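Local coordinates for erythrocyte membrane protein 1 (Plasmodium falciparum, PDB 6S8T) that binds the host receptor ICAM-1 through this DBLbeta domain and so probably helps infected erythrocytes adhere, at residues 305-310 with 427-433; 92-96 with 353-357; 316-320 with 339-344. All coordinates share one frame; numbering follows the deposited sequence.

Helices 293-319 and 335-372, which follow each other in the chain, carry the three contacts: contacts 1 and 3 share the first, contacts 2 and 3 the second. Contact 1 is the most buried: a disulfide flanked by an amide-to-backbone pairing and a salt bridge. Contact 2, partly buried, has no covalent bond and joins two indoles, a glutamine and two waters inside to a salt bridge at the exposed rim; it touches contact 1 where W354 packs on F305 and M308. Contact 3, about 18 Å from contact 1 between centres, lies farthest from the chain centre and combines a disulfide with small apolar contacts.

Contact 1: 305-310 with 427-433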
loop_
_atom_site.group_PDB
_atom_site.type_symbol
_atom_site.label_atom_id
_atom_site.label_comp_id
_atom_site.label_asym_id
_atom_site.label_seq_id
_atom_site.Cartn_x
_atom_site.Cartn_y
_atom_site.Cartn_z
ATOM N N PHE A 305 -6.960 -2.322 11.067
ATOM C CA PHE A 305 -7.986 -1.975 12.046
ATOM C C PHE A 305 -8.616 -3.224 12.642
ATOM O O PHE A 305 -8.906 -3.267 13.844
ATOM C CB PHE A 305 -9.074 -1.105 11.415
ATOM C CG PHE A 305 -10.344 -1.063 12.226
ATOM C CD1 PHE A 305 -10.438 -0.249 13.343
ATOM C CD2 PHE A 305 -11.432 -1.859 11.888
ATOM C CE1 PHE A 305 -11.597 -0.214 14.103
ATOM C CE2 PHE A 305 -12.593 -1.829 12.645
ATOM C CZ PHE A 305 -12.676 -1.006 13.754
ATOM N N CYS A 306 -8.854 -4.244 11.810
ATOM C CA CYS A 306 -9.467 -5.468 12.312
ATOM C C CYS A 306 -8.520 -6.243 13.222
ATOM O O CYS A 306 -8.976 -6.903 14.161
ATOM C CB CYS A 306 -9.938 -6.341 11.147
ATOM S SG CYS A 306 -11.497 -5.774 10.380
ATOM N N LYS A 307 -7.210 -6.177 12.966
ATOM C CA LYS A 307 -6.256 -6.815 13.872
ATOM C C LYS A 307 -6.250 -6.133 15.235
ATOM O O LYS A 307 -6.212 -6.807 16.270
ATOM C CB LYS A 307 -4.852 -6.798 13.266
ATOM C CG LYS A 307 -4.664 -7.721 12.079
ATOM C CD LYS A 307 -3.232 -7.657 11.558
ATOM C CE LYS A 307 -2.953 -8.776 10.568
ATOM N NZ LYS A 307 -3.051 -10.119 11.218
ATOM N N MET A 308 -6.281 -4.798 15.253
ATOM C CA MET A 308 -6.368 -4.070 16.516
ATOM C C MET A 308 -7.692 -4.346 17.216
ATOM O O MET A 308 -7.721 -4.591 18.429
ATOM C CB MET A 308 -6.190 -2.569 16.263
ATOM C CG MET A 308 -6.319 -1.676 17.498
ATOM S SD MET A 308 -8.015 -1.193 17.902
ATOM C CE MET A 308 -8.565 -0.541 16.328
ATOM N N GLN A 309 -8.799 -4.306 16.466
ATOM C CA GLN A 309 -10.114 -4.526 17.059
ATOM C C GLN A 309 -10.222 -5.920 17.660
ATOM O O GLN A 309 -10.749 -6.092 18.764
ATOM C CB GLN A 309 -11.206 -4.308 16.007
ATOM C CG GLN A 309 -12.637 -4.308 16.548
ATOM C CD GLN A 309 -13.243 -5.702 16.651
ATOM O OE1 GLN A 309 -12.851 -6.619 15.931
ATOM N NE2 GLN A 309 -14.201 -5.861 17.555
ATOM N N SER A 310 -9.725 -6.931 16.943
ATOM C CA SER A 310 -9.793 -8.300 17.442
ATOM C C SER A 310 -8.965 -8.471 18.711
ATOM O O SER A 310 -9.364 -9.203 19.625
ATOM C CB SER A 310 -9.331 -9.270 16.356
ATOM O OG SER A 310 -9.468 -10.617 16.770
ATOM N N VAL A 427 -11.222 -8.743 5.824
ATOM C CA VAL A 427 -11.657 -8.323 7.149
ATOM C C VAL A 427 -12.186 -9.523 7.924
ATOM O O VAL A 427 -13.083 -9.389 8.765
ATOM C CB VAL A 427 -12.717 -7.211 7.052
ATOM C CG1 VAL A 427 -12.086 -5.927 6.531
ATOM C CG2 VAL A 427 -13.862 -7.647 6.150
ATOM N N ASP A 428 -11.627 -10.706 7.654
ATOM C CA ASP A 428 -12.041 -11.899 8.380
ATOM C C ASP A 428 -11.577 -11.886 9.832
ATOM O O ASP A 428 -12.103 -12.657 10.640
ATOM C CB ASP A 428 -11.517 -13.159 7.686
ATOM C CG ASP A 428 -12.115 -13.358 6.306
ATOM O OD1 ASP A 428 -13.188 -12.782 6.028
ATOM O OD2 ASP A 428 -11.512 -14.098 5.499
ATOM N N GLU A 429 -10.614 -11.034 10.181
ATOM C CA GLU A 429 -10.098 -11.004 11.544
ATOM C C GLU A 429 -10.916 -10.117 12.473
ATOM O O GLU A 429 -10.764 -10.222 13.695
ATOM C CB GLU A 429 -8.635 -10.548 11.547
ATOM C CG GLU A 429 -7.738 -11.403 10.662
ATOM C CD GLU A 429 -6.290 -10.958 10.682
ATOM O OE1 GLU A 429 -5.739 -10.770 11.788
ATOM O OE2 GLU A 429 -5.705 -10.795 9.588
ATOM N N CYS A 430 -11.771 -9.253 11.932
ATOM C CA CYS A 430 -12.733 -8.538 12.762
ATOM C C CYS A 430 -13.683 -9.534 13.419
ATOM O O CYS A 430 -14.240 -10.409 12.750
ATOM C CB CYS A 430 -13.514 -7.526 11.919
ATOM S SG CYS A 430 -12.847 -5.831 11.905
ATOM N N THR A 431 -13.857 -9.414 14.733
ATOM C CA THR A 431 -14.674 -10.344 15.503
ATOM C C THR A 431 -15.934 -9.636 15.990
ATOM O O THR A 431 -15.848 -8.594 16.652
ATOM C CB THR A 431 -13.886 -10.933 16.678
ATOM O OG1 THR A 431 -14.781 -11.569 17.598
ATOM C CG2 THR A 431 -13.090 -9.857 17.400
ATOM N N GLU A 432 -17.096 -10.192 15.632
ATOM C CA GLU A 432 -18.415 -9.714 16.044
ATOM C C GLU A 432 -18.773 -8.355 15.446
ATOM O O GLU A 432 -19.948 -8.093 15.164
ATOM C CB GLU A 432 -18.516 -9.660 17.573
ATOM C CG GLU A 432 -18.417 -11.021 18.248
ATOM C CD GLU A 432 -19.567 -11.943 17.884
ATOM O OE1 GLU A 432 -20.673 -11.437 17.599
ATOM O OE2 GLU A 432 -19.362 -13.177 17.879
ATOM N N GLN A 433 -17.788 -7.486 15.251
ATOM C CA GLN A 433 -17.996 -6.163 14.666
ATOM C C GLN A 433 -17.318 -6.165 13.297
ATOM O O GLN A 433 -16.154 -5.787 13.163
ATOM C CB GLN A 433 -17.444 -5.069 15.576
ATOM C CG GLN A 433 -17.777 -5.257 17.050
ATOM C CD GLN A 433 -19.270 -5.271 17.326
ATOM O OE1 GLN A 433 -19.750 -6.030 18.169
ATOM N NE2 GLN A 433 -20.012 -4.423 16.621
#
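V427 opens the loop segment by laying CB near the SG of C306, 3.8 Å away, as the chain enters a type I turn that ends at C430. Within that turn, E429 reaches back to the helix: its carboxylate receives K307 NZ at OE1, on the syn lone pair, 2.8 Å away, with a weaker bond to OE2. The lysine gets there by bending at its last torsion (chi4 -64°) after an extended run, while S310 CB rests 3.2 Å from the carbonyl O of E429. C430 then supplies the covalent tie, its SG joined to the SG of C306 at 2.0 Å; the same sulfur approaches the F305 ring obliquely, 4.1 Å from CE2. At T431 the backbone is read by an amide. T431 N donates to Q309 OE1 (3.2 Å) in the plane of the Q309 side-chain amide, on a lone pair of OE1. Q309 NE2 is held chiefly by Y347 OH of helix 335-372 and gives only a weak bond to T431 O. Q433 finally brings CG to 3.7 Å from Q309 NE2. The disulfide fastens a loop to a helix, as in the cysteine-rich, largely helical Duffy-binding-like domains.

Contact 2: 92-96 with 353-357; sequences IGTEW and KWEKQ
Q357 serves both backbone polar atoms of W96, its carbonyl O directly and its N through a water. The amide NE2 of Q357 donates to the carbonyl O of W96 at 2.9 Å, from a position tilted 25° out of the carbonyl plane. At the other end of that amide, OE1 accepts a hydrogen bond from W301 NE1 and another from the water, which in turn accepts from W96 N, 2.9 Å from the water oxygen. This two-sided grip helps fix the rotation of the amide. A second water lies in the plane of the W354 indole at its edge, accepting from W354 NE1 at 3.0 Å and donating to the carbonyl O of G93. On the exposed side K353 NZ forms a salt bridge with E95 OE2, 3.0 Å away, on the syn side but tilted well out of the carboxylate plane; the lysine chain, bent at chi3 (-53°), crosses the glutamate at about a right angle. Between these polar links the edge of W354 points toward the face of W96 in an offset edge-to-face pair, planes at 64°, with CH2 of W354 4.1 Å from CD1 of W96. The loop 92-96, leading into strand 97-98, is thus held on helix 335-372, while W301 of helix 293-319 meets both indoles and Y110 of strand 110-111 touches W96 and Q357.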
loop_
_atom_site.group_PDB
_atom_site.type_symbol
_atom_site.label_atom_id
_atom_site.label_comp_id
_atom_site.label_asym_id
_atom_site.label_seq_id
_atom_site.Cartn_x
_atom_site.Cartn_y
_atom_site.Cartn_z
ATOM N N ILE A 92 0.728 -4.693 15.973
ATOM C CA ILE A 92 -0.714 -4.480 16.037
ATOM C C ILE A 92 -1.010 -3.287 16.937
ATOM O O ILE A 92 -0.506 -3.197 18.063
ATOM C CB ILE A 92 -1.418 -5.750 16.542
ATOM C CG1 ILE A 92 -1.356 -6.859 15.488
ATOM C CG2 ILE A 92 -2.860 -5.458 16.925
ATOM C CD1 ILE A 92 -1.986 -8.162 15.938
ATOM N N GLY A 93 -1.826 -2.359 16.441
ATOM C CA GLY A 93 -2.231 -1.197 17.202
ATOM C C GLY A 93 -1.483 0.081 16.879
ATOM O O GLY A 93 -1.844 1.136 17.417
ATOM N N THR A 94 -0.455 0.023 16.031
ATOM C CA THR A 94 0.275 1.227 15.650
ATOM C C THR A 94 -0.643 2.188 14.904
ATOM O O THR A 94 -1.272 1.820 13.909
ATOM C CB THR A 94 1.483 0.869 14.779
ATOM O OG1 THR A 94 2.407 0.072 15.534
ATOM C CG2 THR A 94 2.187 2.130 14.297
ATOM N N GLU A 95 -0.715 3.426 15.390
ATOM C CA GLU A 95 -1.625 4.414 14.826
ATOM C C GLU A 95 -1.042 5.013 13.550
ATOM O O GLU A 95 0.101 5.481 13.535
ATOM C CB GLU A 95 -1.912 5.511 15.851
ATOM C CG GLU A 95 -2.605 5.004 17.113
ATOM C CD GLU A 95 -2.608 6.023 18.243
ATOM O OE1 GLU A 95 -1.912 7.054 18.126
ATOM O OE2 GLU A 95 -3.305 5.788 19.254
ATOM N N TRP A 96 -1.828 4.993 12.479
ATOM C CA TRP A 96 -1.405 5.615 11.230
ATOM C C TRP A 96 -1.434 7.131 11.373
ATOM O O TRP A 96 -2.361 7.699 11.958
ATOM C CB TRP A 96 -2.311 5.185 10.071
ATOM C CG TRP A 96 -2.299 3.705 9.766
ATOM C CD1 TRP A 96 -2.097 2.678 10.648
ATOM C CD2 TRP A 96 -2.498 3.095 8.484
ATOM N NE1 TRP A 96 -2.161 1.471 9.993
ATOM C CE2 TRP A 96 -2.406 1.700 8.664
ATOM C CE3 TRP A 96 -2.748 3.595 7.201
ATOM C CZ2 TRP A 96 -2.547 0.802 7.610
ATOM C CZ3 TRP A 96 -2.894 2.701 6.158
ATOM C CH2 TRP A 96 -2.790 1.320 6.368
ATOM N N LYS A 353 -10.877 6.624 18.090
ATOM C CA LYS A 353 -9.846 7.350 17.355
ATOM C C LYS A 353 -9.604 6.743 15.978
ATOM O O LYS A 353 -9.310 7.474 15.025
ATOM C CB LYS A 353 -8.553 7.405 18.169
ATOM C CG LYS A 353 -8.024 6.061 18.613
ATOM C CD LYS A 353 -7.195 6.189 19.884
ATOM C CE LYS A 353 -6.109 7.241 19.743
ATOM N NZ LYS A 353 -5.270 7.326 20.969
ATOM N N TRP A 354 -9.734 5.420 15.846
ATOM C CA TRP A 354 -9.677 4.811 14.522
ATOM C C TRP A 354 -10.888 5.209 13.685
ATOM O O TRP A 354 -10.767 5.430 12.475
ATOM C CB TRP A 354 -9.579 3.290 14.641
ATOM C CG TRP A 354 -8.202 2.792 14.996
ATOM C CD1 TRP A 354 -7.616 2.808 16.227
ATOM C CD2 TRP A 354 -7.246 2.200 14.105
ATOM N NE1 TRP A 354 -6.355 2.265 16.160
ATOM C CE2 TRP A 354 -6.103 1.884 14.869
ATOM C CE3 TRP A 354 -7.246 1.907 12.739
ATOM C CZ2 TRP A 354 -4.971 1.291 14.312
ATOM C CZ3 TRP A 354 -6.122 1.319 12.186
ATOM C CH2 TRP A 354 -4.998 1.018 12.972
ATOM N N GLU A 355 -12.059 5.323 14.317
ATOM C CA GLU A 355 -13.263 5.704 13.585
ATOM C C GLU A 355 -13.136 7.091 12.969
ATOM O O GLU A 355 -13.682 7.340 11.888
ATOM C CB GLU A 355 -14.482 5.648 14.506
ATOM C CG GLU A 355 -15.799 5.922 13.798
ATOM C CD GLU A 355 -16.975 6.003 14.753
ATOM O OE1 GLU A 355 -16.745 6.180 15.970
ATOM O OE2 GLU A 355 -18.130 5.888 14.286
ATOM N N LYS A 356 -12.421 8.006 13.629
ATOM C CA LYS A 356 -12.259 9.343 13.068
ATOM C C LYS A 356 -11.486 9.299 11.755
ATOM O O LYS A 356 -11.777 10.064 10.829
ATOM C CB LYS A 356 -11.567 10.265 14.072
ATOM C CG LYS A 356 -12.442 10.666 15.248
ATOM C CD LYS A 356 -11.796 11.778 16.060
ATOM C CE LYS A 356 -12.734 12.288 17.141
ATOM N NZ LYS A 356 -12.135 13.420 17.902
ATOM N N GLN A 357 -10.502 8.404 11.653
ATOM C CA GLN A 357 -9.762 8.263 10.403
ATOM C C GLN A 357 -10.655 7.712 9.296
ATOM O O GLN A 357 -10.592 8.178 8.151
ATOM C CB GLN A 357 -8.535 7.370 10.615
ATOM C CG GLN A 357 -7.579 7.873 11.705
ATOM C CD GLN A 357 -6.257 7.112 11.755
ATOM O OE1 GLN A 357 -6.176 5.946 11.365
ATOM N NE2 GLN A 357 -5.211 7.779 12.233
HETATM O O HOH W 1 -4.424 1.873 18.405
HETATM O O HOH W 2 -4.644 4.478 12.956
#

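Contact 3: 316-320 with 339-344; sequences LMKQC and SCEQAC
Helices 293-319 and 335-372 come close where L316 and A343 put their CA atoms 6.0 Å apart and C320 and C340 theirs 4.7 Å apart, C320 being the first residue to depart from helical backbone angles. The covalent tie forms at this helix end: SG of C320 is bonded to SG of C340 at 2.0 Å, with a torsion of 99° about the sulfur-sulfur bond. The two cysteines are set differently: at chi1 170° the SG of C340 is turned beside its carbonyl carbon, to meet the C320 sulfur, whereas SG of C320 lies beside the nitrogen of its own residue. One helical turn along, C344 places its SG 4.0 Å from SG of C320, and CD1 of L316 packs 3.7 Å from that same C344 sulfur. The CB of A343 touches CB of Q319 at 3.8 Å and CD1 of L316 at 4.0 Å. Q319 then bends at chi2 (-62°) and carries OE1 to 3.4 Å from CB of S339. The hydroxyl of S339 is bonded chiefly to the carbonyl O of V335 in the preceding turn, with N336 O as a second acceptor. No hydrogen bond joins the two segments, so cystine and apolar packing do the work. C344 is itself disulfide-bonded to C466, near the end of the chain, giving a cluster of two cystines that ties a helical hairpin to the C-terminal tail, in keeping with the cysteine-rich Duffy-binding-like fold.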
loop_
_atom_site.group_PDB
_atom_site.type_symbol
_atom_site.label_atom_id
_atom_site.label_comp_id
_atom_site.label_asym_id
_atom_site.label_seq_id
_atom_site.Cartn_x
_atom_site.Cartn_y
_atom_site.Cartn_z
ATOM N N LEU A 316 -11.418 -7.731 26.166
ATOM C CA LEU A 316 -12.744 -7.525 26.728
ATOM C C LEU A 316 -13.412 -8.843 27.105
ATOM O O LEU A 316 -14.182 -8.887 28.071
ATOM C CB LEU A 316 -13.612 -6.749 25.736
ATOM C CG LEU A 316 -14.829 -6.014 26.297
ATOM C CD1 LEU A 316 -14.400 -4.985 27.329
ATOM C CD2 LEU A 316 -15.613 -5.353 25.173
ATOM N N MET A 317 -13.132 -9.922 26.366
ATOM C CA MET A 317 -13.746 -11.208 26.678
ATOM C C MET A 317 -13.196 -11.796 27.969
ATOM O O MET A 317 -13.916 -12.504 28.683
ATOM C CB MET A 317 -13.536 -12.200 25.531
ATOM C CG MET A 317 -14.131 -11.769 24.197
ATOM S SD MET A 317 -14.268 -13.117 23.001
ATOM C CE MET A 317 -12.568 -13.674 22.902
ATOM N N LYS A 318 -11.932 -11.518 28.284
ATOM C CA LYS A 318 -11.289 -12.098 29.456
ATOM C C LYS A 318 -11.494 -11.254 30.709
ATOM O O LYS A 318 -11.675 -11.804 31.801
ATOM C CB LYS A 318 -9.795 -12.294 29.189
ATOM C CG LYS A 318 -9.504 -13.195 27.997
ATOM C CD LYS A 318 -8.017 -13.265 27.698
ATOM C CE LYS A 318 -7.746 -14.064 26.432
ATOM N NZ LYS A 318 -6.305 -14.044 26.060
ATOM N N GLN A 319 -11.474 -9.927 30.577
ATOM C CA GLN A 319 -11.680 -9.066 31.735
ATOM C C GLN A 319 -13.143 -9.009 32.154
ATOM O O GLN A 319 -13.435 -8.812 33.338
ATOM C CB GLN A 319 -11.168 -7.654 31.444
ATOM C CG GLN A 319 -9.670 -7.571 31.230
ATOM C CD GLN A 319 -8.884 -7.986 32.457
ATOM O OE1 GLN A 319 -9.338 -7.815 33.590
ATOM N NE2 GLN A 319 -7.697 -8.540 32.237
ATOM N N CYS A 320 -14.067 -9.179 31.208
ATOM C CA CYS A 320 -15.497 -9.119 31.484
ATOM C C CYS A 320 -16.156 -10.494 31.451
ATOM O O CYS A 320 -17.386 -10.584 31.375
ATOM C CB CYS A 320 -16.189 -8.182 30.494
ATOM S SG CYS A 320 -15.713 -6.444 30.643
ATOM N N SER A 339 -12.142 -4.118 36.888
ATOM C CA SER A 339 -11.283 -4.427 35.750
ATOM C C SER A 339 -12.084 -4.557 34.460
ATOM O O SER A 339 -11.547 -4.319 33.372
ATOM C CB SER A 339 -10.489 -5.707 36.012
ATOM O OG SER A 339 -11.350 -6.824 36.144
ATOM N N CYS A 340 -13.361 -4.932 34.556
ATOM C CA CYS A 340 -14.189 -5.012 33.358
ATOM C C CYS A 340 -14.572 -3.622 32.861
ATOM O O CYS A 340 -14.522 -3.355 31.654
ATOM C CB CYS A 340 -15.436 -5.855 33.631
ATOM S SG CYS A 340 -16.683 -5.805 32.315
ATOM N N GLU A 341 -14.946 -2.721 33.774
ATOM C CA GLU A 341 -15.305 -1.367 33.362
ATOM C C GLU A 341 -14.100 -0.623 32.800
ATOM O O GLU A 341 -14.231 0.144 31.838
ATOM C CB GLU A 341 -15.915 -0.602 34.536
ATOM C CG GLU A 341 -17.329 -1.043 34.888
ATOM C CD GLU A 341 -17.907 -0.284 36.068
ATOM O OE1 GLU A 341 -17.127 0.126 36.954
ATOM O OE2 GLU A 341 -19.142 -0.092 36.108
ATOM N N GLN A 342 -12.917 -0.837 33.379
ATOM C CA GLN A 342 -11.712 -0.224 32.828
ATOM C C GLN A 342 -11.366 -0.801 31.462
ATOM O O GLN A 342 -10.832 -0.087 30.607
ATOM C CB GLN A 342 -10.542 -0.399 33.796
ATOM C CG GLN A 342 -10.697 0.369 35.099
ATOM C CD GLN A 342 -9.549 0.128 36.060
ATOM O OE1 GLN A 342 -8.755 -0.797 35.879
ATOM N NE2 GLN A 342 -9.452 0.965 37.088
ATOM N N ALA A 343 -11.664 -2.083 31.233
ATOM C CA ALA A 343 -11.417 -2.667 29.921
ATOM C C ALA A 343 -12.373 -2.113 28.871
ATOM O O ALA A 343 -11.982 -1.952 27.708
ATOM C CB ALA A 343 -11.526 -4.190 29.990
ATOM N N CYS A 344 -13.618 -1.812 29.254
ATOM C CA CYS A 344 -14.561 -1.223 28.306
ATOM C C CYS A 344 -14.156 0.196 27.934
ATOM O O CYS A 344 -14.325 0.615 26.782
ATOM C CB CYS A 344 -15.978 -1.226 28.881
ATOM S SG CYS A 344 -16.680 -2.850 29.242
#